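Local coordinates for thymocyte nuclear protein 1 (Leishmania major, PDB 2AR1) that is of unknown function but carries an EVE domain of the PUA clan, so it probably recognises nucleic acid, perhaps modified bases, in the nucleus, at residues Ser157-Ala160 with Tyr161-Met165; His29-Ser32 with Ile33-Ala37; Lys140-Leu143 with Phe144-Arg148. All coordinates share one frame; numbering follows the deposited sequence.

The three interactions are local contacts along or at the start of a helix, distributed over one EVE domain built on a mixed beta sheet. Interactions 1 and 3 adjoin: their centres are about 16 Å apart, and Ile162 CD1 of helix 156-169 packs on Met141 CE at 3.5 Å, just ahead of the short helical turn 142-145. Interaction 2, the start of helix 33-39, stands apart. Its centre lies about 22 Å from those of both others, its nearest atoms about 11 Å from interaction 1 and about 12 Å from interaction 3, across the centre of the chain. A bound glycerol, probably from the crystallisation liquor, sits about 4 Å from the Phe31 side chain.

Interaction 1 of 3, residues Ser157-Ala160 with Tyr161-Met165; sequences SEYA and YILRM
Tyr161 N donates to Ser157 O at 2.9 Å, the shortest of four successive i to i+4 bonds that make this a regular piece of alpha-helix, the C-terminal helix 156-169 of the EVE domain. Ile162 N to Glu158 O, Leu163 N to Tyr159 O and Arg164 N to Ala160 O continue the series at 3.0 to 3.1 Å. The third of the four is the straightest, 164° at its hydrogen.

The main side-chain contact follows the same spacing. With chi1 at -175° the Tyr159 ring is turned away from its own amide nitrogen and carried out from the helix flank, where Leu163 of the next turn crosses it with both methyls in touch. CD1 makes a CH-pi contact over the centre of the ring, 3.7 Å from the centroid and only 13° off the normal. CD2 lies on the same side, displaced past the rim toward CE2 and OH, 3.7 Å from Tyr159 CE2. The ring also meets that of Tyr21 and, like Leu163, packs on Leu66 of strand 64-69, so this flank of the helix faces the sheet. Ile162 is buried against Leu66, Trp123 and Leu127, while Glu158 OE1 accepts from Ser155 N just before the helix starts.

On a more exposed flank Arg164 runs extended from CG to NE, and its NE forms a salt bridge with Glu168 OE2. Its CD lies above the Tyr161 ring, displaced toward the rim, and Tyr161 OH sits 3.8 Å above the plane of the guanidinium, over its centre.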
ATOM      1  N   SER A 157      11.449 -11.826  -3.181  1.00 16.68           N
ATOM      2  CA  SER A 157      11.563 -12.868  -2.149  1.00 18.39           C
ATOM      3  C   SER A 157      10.770 -12.518  -0.901  1.00 18.42           C
ATOM      4  O   SER A 157      10.267 -13.417  -0.204  1.00 17.70           O
ATOM      5  CB  SER A 157      13.006 -13.185  -1.700  1.00 22.72           C
ATOM      6  OG  SER A 157      13.712 -11.989  -1.467  1.00 23.40           O
ATOM      7  N   GLU A 158      10.761 -11.222  -0.551  1.00 15.84           N
ATOM      8  CA  GLU A 158       9.993 -10.728   0.566  1.00 16.60           C
ATOM      9  C   GLU A 158       8.476 -11.019   0.303  1.00 15.55           C
ATOM     10  O   GLU A 158       7.793 -11.542   1.212  1.00 15.91           O
ATOM     11  CB  GLU A 158      10.257  -9.249   0.794  1.00 14.52           C
ATOM     12  CG  GLU A 158      11.506  -8.960   1.570  1.00 18.10           C
ATOM     13  CD  GLU A 158      11.999  -7.525   1.402  1.00 15.35           C
ATOM     14  OE1 GLU A 158      11.285  -6.675   0.776  1.00 15.70           O
ATOM     15  OE2 GLU A 158      13.126  -7.313   1.825  1.00 19.25           O
ATOM     16  N   TYR A 159       7.984 -10.632  -0.823  1.00 16.85           N
ATOM     17  CA  TYR A 159       6.606 -10.901  -1.301  1.00 15.64           C
ATOM     18  C   TYR A 159       6.348 -12.377  -1.162  1.00 18.18           C
ATOM     19  O   TYR A 159       5.374 -12.771  -0.521  1.00 16.01           O
ATOM     20  CB  TYR A 159       6.409 -10.416  -2.692  1.00 17.18           C
ATOM     21  CG  TYR A 159       5.011 -10.570  -3.138  1.00 16.70           C
ATOM     22  CD1 TYR A 159       4.025  -9.664  -2.701  1.00 17.56           C
ATOM     23  CD2 TYR A 159       4.684 -11.547  -4.014  1.00 19.11           C
ATOM     24  CE1 TYR A 159       2.717  -9.741  -3.181  1.00 15.24           C
ATOM     25  CE2 TYR A 159       3.362 -11.666  -4.513  1.00 17.08           C
ATOM     26  CZ  TYR A 159       2.396 -10.750  -4.108  1.00 15.49           C
ATOM     27  OH  TYR A 159       1.139 -11.007  -4.676  1.00 15.76           O
ATOM     28  N   ALA A 160       7.208 -13.206  -1.732  1.00 18.51           N
ATOM     29  CA  ALA A 160       7.041 -14.691  -1.761  1.00 19.95           C
ATOM     30  C   ALA A 160       6.911 -15.211  -0.308  1.00 19.33           C
ATOM     31  O   ALA A 160       6.044 -16.034  -0.009  1.00 17.33           O
ATOM     32  CB  ALA A 160       8.265 -15.278  -2.348  1.00 22.21           C
ATOM     33  N   TYR A 161       7.825 -14.769   0.556  1.00 16.46           N
ATOM     34  CA  TYR A 161       7.883 -15.270   1.950  1.00 16.51           C
ATOM     35  C   TYR A 161       6.605 -14.928   2.733  1.00 15.24           C
ATOM     36  O   TYR A 161       5.982 -15.777   3.465  1.00 16.28           O
ATOM     37  CB  TYR A 161       9.183 -14.796   2.575  1.00 16.84           C
ATOM     38  CG  TYR A 161       9.476 -15.727   3.739  1.00 16.00           C
ATOM     39  CD1 TYR A 161       8.888 -15.546   5.016  1.00 19.15           C
ATOM     40  CD2 TYR A 161      10.253 -16.894   3.536  1.00 13.80           C
ATOM     41  CE1 TYR A 161       9.150 -16.397   6.034  1.00 14.37           C
ATOM     42  CE2 TYR A 161      10.535 -17.770   4.553  1.00 16.87           C
ATOM     43  CZ  TYR A 161       9.964 -17.567   5.830  1.00 12.21           C
ATOM     44  OH  TYR A 161      10.099 -18.427   6.945  1.00 15.92           O
ATOM     45  N   ILE A 162       6.117 -13.713   2.498  1.00 17.21           N
ATOM     46  CA  ILE A 162       4.904 -13.199   3.154  1.00 17.76           C
ATOM     47  C   ILE A 162       3.669 -13.982   2.733  1.00 16.90           C
ATOM     48  O   ILE A 162       2.904 -14.352   3.604  1.00 16.36           O
ATOM     49  CB  ILE A 162       4.781 -11.663   3.025  1.00 19.52           C
ATOM     50  CG1 ILE A 162       5.916 -11.035   3.784  1.00 15.51           C
ATOM     51  CG2 ILE A 162       3.414 -11.128   3.347  1.00 18.71           C
ATOM     52  CD1 ILE A 162       6.112  -9.466   3.634  1.00 18.41           C
ATOM     53  N   LEU A 163       3.528 -14.288   1.473  1.00 14.51           N
ATOM     54  CA  LEU A 163       2.421 -15.080   0.960  1.00 13.91           C
ATOM     55  C   LEU A 163       2.530 -16.480   1.545  1.00 13.81           C
ATOM     56  O   LEU A 163       1.521 -17.060   1.952  1.00 13.19           O
ATOM     57  CB  LEU A 163       2.351 -15.043  -0.560  1.00 14.22           C
ATOM     58  CG  LEU A 163       1.529 -13.822  -1.059  1.00 14.15           C
ATOM     59  CD1 LEU A 163       2.074 -12.496  -0.827  1.00 12.14           C
ATOM     60  CD2 LEU A 163       1.341 -14.000  -2.523  1.00 18.66           C
ATOM     61  N   ARG A 164       3.726 -17.032   1.668  1.00 15.42           N
ATOM     62  CA  ARG A 164       3.964 -18.334   2.307  1.00 15.26           C
ATOM     63  C   ARG A 164       3.491 -18.317   3.748  1.00 15.22           C
ATOM     64  O   ARG A 164       2.913 -19.246   4.259  1.00 13.59           O
ATOM     65  CB  ARG A 164       5.441 -18.718   2.191  1.00 15.17           C
ATOM     66  CG  ARG A 164       5.926 -19.620   3.260  1.00 17.78           C
ATOM     67  CD  ARG A 164       7.452 -19.689   3.449  1.00 19.95           C
ATOM     68  NE  ARG A 164       7.748 -20.613   4.544  1.00 21.70           N
ATOM     69  CZ  ARG A 164       8.891 -21.260   4.756  1.00 20.05           C
ATOM     70  NH1 ARG A 164       9.889 -21.120   3.930  1.00 22.49           N
ATOM     71  NH2 ARG A 164       8.983 -22.125   5.778  1.00 16.49           N
ATOM     72  N   MET A 165       3.852 -17.271   4.456  1.00 14.76           N
ATOM     73  CA  MET A 165       3.393 -17.100   5.843  1.00 15.69           C
ATOM     74  C   MET A 165       1.856 -17.082   6.021  1.00 14.47           C
ATOM     75  O   MET A 165       1.308 -17.632   6.996  1.00 13.77           O
ATOM     76  CB  MET A 165       3.985 -15.847   6.444  1.00 19.54           C
ATOM     77  CG  MET A 165       5.461 -15.964   6.675  1.00 19.08           C
ATOM     78  SD  MET A 165       6.208 -14.343   7.117  1.00 17.69           S
ATOM     79  CE  MET A 165       5.637 -14.112   8.655  1.00 16.98           C
TER

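Interaction 2 of 3, residues His29-Ser32 with Ile33-Ala37; sequences HKFS and IDDLA
A capping box formed by Ser32 and Asp35 starts helix 33-39, with Ser32 at the N-cap. Ser32 N donates to Asp35 OD2 at 2.8 Å along a nearly straight line (173°), using the anti lone pair of that oxygen. At the N-cap, Ser32 OG accepts a weak, bent bond from Asp34 N, 3.1 Å long. The hydroxyl also donates weakly to Asp35 OD2 at 3.3 Å, so one carboxylate oxygen receives both the amide and the hydroxyl of the cap residue. Ser32 OG can serve both because chi1 of 73° holds it between its own backbone N and carbonyl carbon. The negative charge of Asp35 at the first turn is probably stabilised by the helix dipole. Leu36 N closes that turn on Ser32 O at 3.2 Å.

Phe31, just ahead of the cap, folds back over the turn. Its ring and the Asp35 carboxylate are inclined by 29°, and Asp35 CB rests over one ring face, 3.9 Å from the centroid and displaced toward the rim. Phe31 CZ adds an apolar contact with Leu36 CB at 4.1 Å.

Ile33 N hydrogen-bonds His69 NE2, and Asp34 OD1 forms a salt bridge with Arg122 NE. Phe31, Ile33 and Leu36 all pack on Phe67 of strand 64-69, while Leu36 also reaches Ser42 of strand 41-43 and strands 76-89 and 113-128, seating the helix start on the sheet.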
ATOM      1  N   HIS A  29      -9.345   1.906  10.336  1.00 20.63           N
ATOM      2  CA  HIS A  29     -10.546   2.604  10.763  1.00 20.05           C
ATOM      3  C   HIS A  29     -10.929   3.688   9.740  1.00 21.22           C
ATOM      4  O   HIS A  29     -12.035   4.214   9.759  1.00 22.74           O
ATOM      5  CB  HIS A  29     -10.362   3.209  12.150  1.00 19.74           C
ATOM      6  CG  HIS A  29      -9.447   4.389  12.167  1.00 18.86           C
ATOM      7  ND1 HIS A  29      -8.130   4.299  11.801  1.00 22.10           N
ATOM      8  CD2 HIS A  29      -9.660   5.674  12.529  1.00 16.47           C
ATOM      9  CE1 HIS A  29      -7.567   5.485  11.943  1.00 17.33           C
ATOM     10  NE2 HIS A  29      -8.475   6.339  12.368  1.00 17.52           N
ATOM     11  N   LYS A  30     -10.012   3.990   8.833  1.00 20.21           N
ATOM     12  CA  LYS A  30     -10.237   4.918   7.721  1.00 20.66           C
ATOM     13  C   LYS A  30     -10.524   4.146   6.468  1.00 21.50           C
ATOM     14  O   LYS A  30     -11.533   4.403   5.811  1.00 19.86           O
ATOM     15  CB  LYS A  30      -9.006   5.799   7.475  1.00 20.82           C
ATOM     16  CG  LYS A  30      -8.849   6.960   8.436  1.00 19.11           C
ATOM     17  CD  LYS A  30      -7.586   7.747   8.153  1.00 20.19           C
ATOM     18  CE  LYS A  30      -7.196   8.587   9.346  1.00 20.21           C
ATOM     19  NZ  LYS A  30      -5.969   9.456   9.024  1.00 18.41           N
ATOM     20  N   PHE A  31      -9.651   3.191   6.141  1.00 21.44           N
ATOM     21  CA  PHE A  31      -9.816   2.407   4.933  1.00 19.51           C
ATOM     22  C   PHE A  31      -9.088   1.093   5.100  1.00 17.77           C
ATOM     23  O   PHE A  31      -7.854   1.045   5.181  1.00 18.99           O
ATOM     24  CB  PHE A  31      -9.284   3.217   3.751  1.00 19.47           C
ATOM     25  CG  PHE A  31      -9.507   2.584   2.394  1.00 18.12           C
ATOM     26  CD1 PHE A  31     -10.683   2.813   1.700  1.00 21.39           C
ATOM     27  CD2 PHE A  31      -8.561   1.774   1.827  1.00 17.04           C
ATOM     28  CE1 PHE A  31     -10.913   2.238   0.472  1.00 23.20           C
ATOM     29  CE2 PHE A  31      -8.762   1.233   0.555  1.00 19.46           C
ATOM     30  CZ  PHE A  31      -9.956   1.447  -0.108  1.00 25.10           C
ATOM     31  N   SER A  32      -9.871   0.018   5.214  1.00 17.37           N
ATOM     32  CA  SER A  32      -9.323  -1.298   5.440  1.00 16.09           C
ATOM     33  C   SER A  32      -9.338  -2.150   4.196  1.00 16.99           C
ATOM     34  O   SER A  32      -9.927  -1.806   3.173  1.00 20.10           O
ATOM     35  CB  SER A  32     -10.120  -1.978   6.535  1.00 16.68           C
ATOM     36  OG  SER A  32     -11.392  -2.362   6.026  1.00 16.99           O
ATOM     37  N   ILE A  33      -8.754  -3.333   4.312  1.00 18.58           N
ATOM     38  CA  ILE A  33      -8.837  -4.290   3.204  1.00 17.89           C
ATOM     39  C   ILE A  33     -10.324  -4.599   2.819  1.00 17.64           C
ATOM     40  O   ILE A  33     -10.616  -4.816   1.681  1.00 18.02           O
ATOM     41  CB  ILE A  33      -8.088  -5.591   3.554  1.00 18.12           C
ATOM     42  CG1 ILE A  33      -8.032  -6.544   2.341  1.00 19.89           C
ATOM     43  CG2 ILE A  33      -8.787  -6.344   4.734  1.00 21.84           C
ATOM     44  CD1 ILE A  33      -7.308  -6.011   1.066  1.00 17.64           C
ATOM     45  N   ASP A  34     -11.239  -4.527   3.776  1.00 18.13           N
ATOM     46  CA  ASP A  34     -12.667  -4.815   3.510  1.00 16.72           C
ATOM     47  C   ASP A  34     -13.360  -3.692   2.734  1.00 17.86           C
ATOM     48  O   ASP A  34     -14.303  -3.933   2.000  1.00 20.97           O
ATOM     49  CB  ASP A  34     -13.324  -5.045   4.854  1.00 15.18           C
ATOM     50  CG  ASP A  34     -12.778  -6.268   5.546  1.00 13.86           C
ATOM     51  OD1 ASP A  34     -12.495  -7.268   4.819  1.00 16.81           O
ATOM     52  OD2 ASP A  34     -12.661  -6.279   6.810  1.00 14.25           O
ATOM     53  N   ASP A  35     -12.900  -2.453   2.956  1.00 17.69           N
ATOM     54  CA  ASP A  35     -13.317  -1.297   2.138  1.00 18.46           C
ATOM     55  C   ASP A  35     -12.880  -1.494   0.688  1.00 20.11           C
ATOM     56  O   ASP A  35     -13.652  -1.206  -0.213  1.00 17.99           O
ATOM     57  CB  ASP A  35     -12.732   0.028   2.700  1.00 17.86           C
ATOM     58  CG  ASP A  35     -13.338   0.364   4.023  1.00 21.51           C
ATOM     59  OD1 ASP A  35     -14.602   0.314   4.133  1.00 22.11           O
ATOM     60  OD2 ASP A  35     -12.573   0.538   4.975  1.00 17.44           O
ATOM     61  N   LEU A  36     -11.614  -1.898   0.470  1.00 19.79           N
ATOM     62  CA  LEU A  36     -11.176  -2.170  -0.934  1.00 19.88           C
ATOM     63  C   LEU A  36     -11.988  -3.275  -1.589  1.00 19.65           C
ATOM     64  O   LEU A  36     -12.437  -3.167  -2.741  1.00 19.62           O
ATOM     65  CB  LEU A  36      -9.676  -2.501  -0.967  1.00 20.00           C
ATOM     66  CG  LEU A  36      -9.067  -2.787  -2.328  1.00 16.28           C
ATOM     67  CD1 LEU A  36      -9.389  -1.613  -3.273  1.00 22.02           C
ATOM     68  CD2 LEU A  36      -7.539  -2.997  -2.195  1.00 19.26           C
ATOM     69  N   ALA A  37     -12.189  -4.345  -0.805  1.00 19.90           N
ATOM     70  CA  ALA A  37     -12.990  -5.487  -1.240  1.00 19.05           C
ATOM     71  C   ALA A  37     -14.362  -5.019  -1.666  1.00 18.84           C
ATOM     72  O   ALA A  37     -14.858  -5.424  -2.726  1.00 16.56           O
ATOM     73  CB  ALA A  37     -13.056  -6.566  -0.118  1.00 18.18           C
TER

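Interaction 3 of 3, residues Lys140-Leu143 with Phe144-Arg148. Unlike the reference sequence in segment 144-148: Arg147 (reference Ser).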
ATOM      1  N   LYS A 140      15.449  -7.289   5.799  1.00 18.41           N
ATOM      2  CA  LYS A 140      15.794  -6.051   5.019  1.00 18.93           C
ATOM      3  C   LYS A 140      14.587  -5.274   4.511  1.00 20.42           C
ATOM      4  O   LYS A 140      14.751  -4.408   3.663  1.00 20.25           O
ATOM      5  CB  LYS A 140      16.738  -6.311   3.768  1.00 22.27           C
ATOM      6  CG  LYS A 140      17.886  -7.335   3.917  1.00 26.24           C
ATOM      7  CD  LYS A 140      18.483  -7.755   2.523  1.00 34.57           C
ATOM      8  CE  LYS A 140      19.229  -6.633   1.860  1.00 37.29           C
ATOM      9  NZ  LYS A 140      19.734  -6.994   0.469  1.00 45.34           N
ATOM     10  N   MET A 141      13.359  -5.662   4.851  1.00 14.09           N
ATOM     11  CA  MET A 141      12.189  -4.857   4.426  1.00 15.28           C
ATOM     12  C   MET A 141      12.325  -3.392   4.906  1.00 13.63           C
ATOM     13  O   MET A 141      12.729  -3.045   6.010  1.00 17.66           O
ATOM     14  CB  MET A 141      10.796  -5.428   4.909  1.00 15.83           C
ATOM     15  CG  MET A 141      10.459  -6.830   4.526  1.00 17.72           C
ATOM     16  SD  MET A 141       8.782  -7.231   5.146  1.00 21.22           S
ATOM     17  CE  MET A 141       7.788  -6.458   3.885  1.00 21.87           C
ATOM     18  N   ALA A 142      11.924  -2.548   3.952  1.00 19.57           N
ATOM     19  CA  ALA A 142      11.765  -1.128   4.171  1.00 16.50           C
ATOM     20  C   ALA A 142      10.817  -0.832   5.268  1.00 17.03           C
ATOM     21  O   ALA A 142      10.921   0.201   5.909  1.00 17.31           O
ATOM     22  CB  ALA A 142      11.199  -0.519   2.873  1.00 18.37           C
ATOM     23  N   LEU A 143       9.837  -1.714   5.418  1.00 20.92           N
ATOM     24  CA  LEU A 143       8.884  -1.608   6.502  1.00 21.41           C
ATOM     25  C   LEU A 143       9.533  -1.327   7.841  1.00 21.48           C
ATOM     26  O   LEU A 143       9.064  -0.524   8.621  1.00 21.29           O
ATOM     27  CB  LEU A 143       8.063  -2.909   6.568  1.00 21.05           C
ATOM     28  CG  LEU A 143       6.886  -2.906   7.521  1.00 22.12           C
ATOM     29  CD1 LEU A 143       5.891  -1.836   7.154  1.00 21.52           C
ATOM     30  CD2 LEU A 143       6.296  -4.274   7.489  1.00 21.85           C
ATOM     31  N   PHE A 144      10.681  -1.924   8.071  1.00 22.27           N
ATOM     32  CA  PHE A 144      11.323  -1.855   9.362  1.00 23.55           C
ATOM     33  C   PHE A 144      12.191  -0.598   9.482  1.00 27.23           C
ATOM     34  O   PHE A 144      12.260  -0.020  10.555  1.00 29.12           O
ATOM     35  CB  PHE A 144      12.106  -3.140   9.589  1.00 22.70           C
ATOM     36  CG  PHE A 144      11.253  -4.367   9.489  1.00 18.06           C
ATOM     37  CD1 PHE A 144       9.958  -4.369   9.987  1.00 15.57           C
ATOM     38  CD2 PHE A 144      11.705  -5.507   8.836  1.00 18.43           C
ATOM     39  CE1 PHE A 144       9.188  -5.476   9.853  1.00 19.28           C
ATOM     40  CE2 PHE A 144      10.946  -6.596   8.724  1.00 20.19           C
ATOM     41  CZ  PHE A 144       9.675  -6.573   9.198  1.00 21.75           C
ATOM     42  N   THR A 145      12.807  -0.193   8.363  1.00 28.96           N
ATOM     43  CA  THR A 145      13.711   0.986   8.247  1.00 31.79           C
ATOM     44  C   THR A 145      12.952   2.323   8.331  1.00 32.21           C
ATOM     45  O   THR A 145      13.248   3.185   9.150  1.00 32.53           O
ATOM     46  CB  THR A 145      14.357   0.996   6.811  1.00 30.76           C
ATOM     47  OG1 THR A 145      14.896  -0.287   6.467  1.00 35.70           O
ATOM     48  CG2 THR A 145      15.446   2.039   6.661  1.00 35.53           C
ATOM     49  N   GLN A 146      11.983   2.476   7.446  1.00 31.80           N
ATOM     50  CA  GLN A 146      11.476   3.762   6.981  1.00 33.25           C
ATOM     51  C   GLN A 146      10.035   3.996   7.422  1.00 32.92           C
ATOM     52  O   GLN A 146       9.110   3.517   6.796  1.00 29.56           O
ATOM     53  CB  GLN A 146      11.493   3.794   5.441  1.00 34.55           C
ATOM     54  CG  GLN A 146      12.689   3.128   4.788  1.00 37.56           C
ATOM     55  CD  GLN A 146      13.336   4.014   3.762  1.00 43.33           C
ATOM     56  OE1 GLN A 146      13.741   5.132   4.081  1.00 47.41           O
ATOM     57  NE2 GLN A 146      13.454   3.524   2.524  1.00 45.81           N
ATOM     58  N   ARG A 147       9.842   4.802   8.463  1.00 33.17           N
ATOM     59  CA  ARG A 147       8.523   4.863   9.089  1.00 33.05           C
ATOM     60  C   ARG A 147       7.493   5.739   8.373  1.00 31.84           C
ATOM     61  O   ARG A 147       6.336   5.328   8.247  1.00 34.70           O
ATOM     62  CB  ARG A 147       8.671   5.158  10.582  1.00 35.16           C
ATOM     63  CG  ARG A 147       9.443   4.004  11.249  1.00 38.74           C
ATOM     64  CD  ARG A 147      10.900   4.295  11.588  1.00 44.31           C
ATOM     65  NE  ARG A 147      11.280   3.375  12.670  1.00 47.91           N
ATOM     66  CZ  ARG A 147      11.448   3.702  13.956  1.00 51.78           C
ATOM     67  NH1 ARG A 147      11.355   4.963  14.381  1.00 53.21           N
ATOM     68  NH2 ARG A 147      11.752   2.753  14.833  1.00 52.42           N
ATOM     69  N   ARG A 148       7.917   6.848   7.779  1.00 29.01           N
ATOM     70  CA  ARG A 148       6.958   7.763   7.115  1.00 27.20           C
ATOM     71  C   ARG A 148       6.586   7.285   5.692  1.00 24.08           C
ATOM     72  O   ARG A 148       5.685   7.834   4.999  1.00 23.70           O
ATOM     73  CB  ARG A 148       7.387   9.258   7.167  1.00 28.10           C
ATOM     74  CG  ARG A 148       8.869   9.626   7.491  1.00 34.17           C
ATOM     75  CD  ARG A 148       9.650  10.181   6.269  1.00 37.51           C
ATOM     76  NE  ARG A 148      10.053   9.116   5.340  1.00 39.86           N
ATOM     77  CZ  ARG A 148      10.560   9.297   4.115  1.00 37.39           C
ATOM     78  NH1 ARG A 148      10.735  10.522   3.594  1.00 26.95           N
ATOM     79  NH2 ARG A 148      10.885   8.215   3.406  1.00 38.32           N
TER
HETATM   80  O   HOH W   1      14.872  -3.673   7.250  1.00 44.34           O
HETATM   81  O   HOH W   2       7.297   1.731   7.557  1.00 33.00           O
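Phe144 N donates to Met141 O at 3.1 Å, an i to i+3 bond that opens the short helical turn 142-145. The donor stands well above the carbonyl plane, 57° out of it, rather than on a lone pair. The same oxygen takes a second hydrogen from water 1 at 2.6 Å, so the amide and the solvent share it; this water also lies within weak bonding distance of Thr145 OG1. Thr145 OG1 is placed on that side by a chi1 of -49°, which sets it anti to its own carbonyl carbon.

Ala142 O is met more directly. Gln146 N donates to it at 2.9 Å with 166° at the hydrogen, the one i to i+4 bond of the turn. Leu143 O and Gln146 O are joined through water 2, which donates to both and is held more closely by Gln146 O (2.7 Å). A water thus bridges two carbonyls where the helix gives way to loop. Farther on, Arg147 O accepts from Lys25 NZ.

Met141 and Leu143 both approach the Phe144 ring from one side of its plane. Met141 CB is 4.0 Å from Phe144 CE2, and its SD makes an oblique Met-aromatic contact, 4.8 Å from the ring centroid. Leu143 crosses the ring, its CB over the face near the rim and its CD2 3.9 Å from Phe144 CE1. Leu143 and Phe144 both pack on Leu129 and Leu132 of helix 129-132, and Met141 also touches helix 156-169.

Together the backbone bonds and the waters on Met141 O, Leu143 O and Gln146 O make this a short, weakly bonded helical turn, leading toward the edge strand 151-154 of the EVE domain.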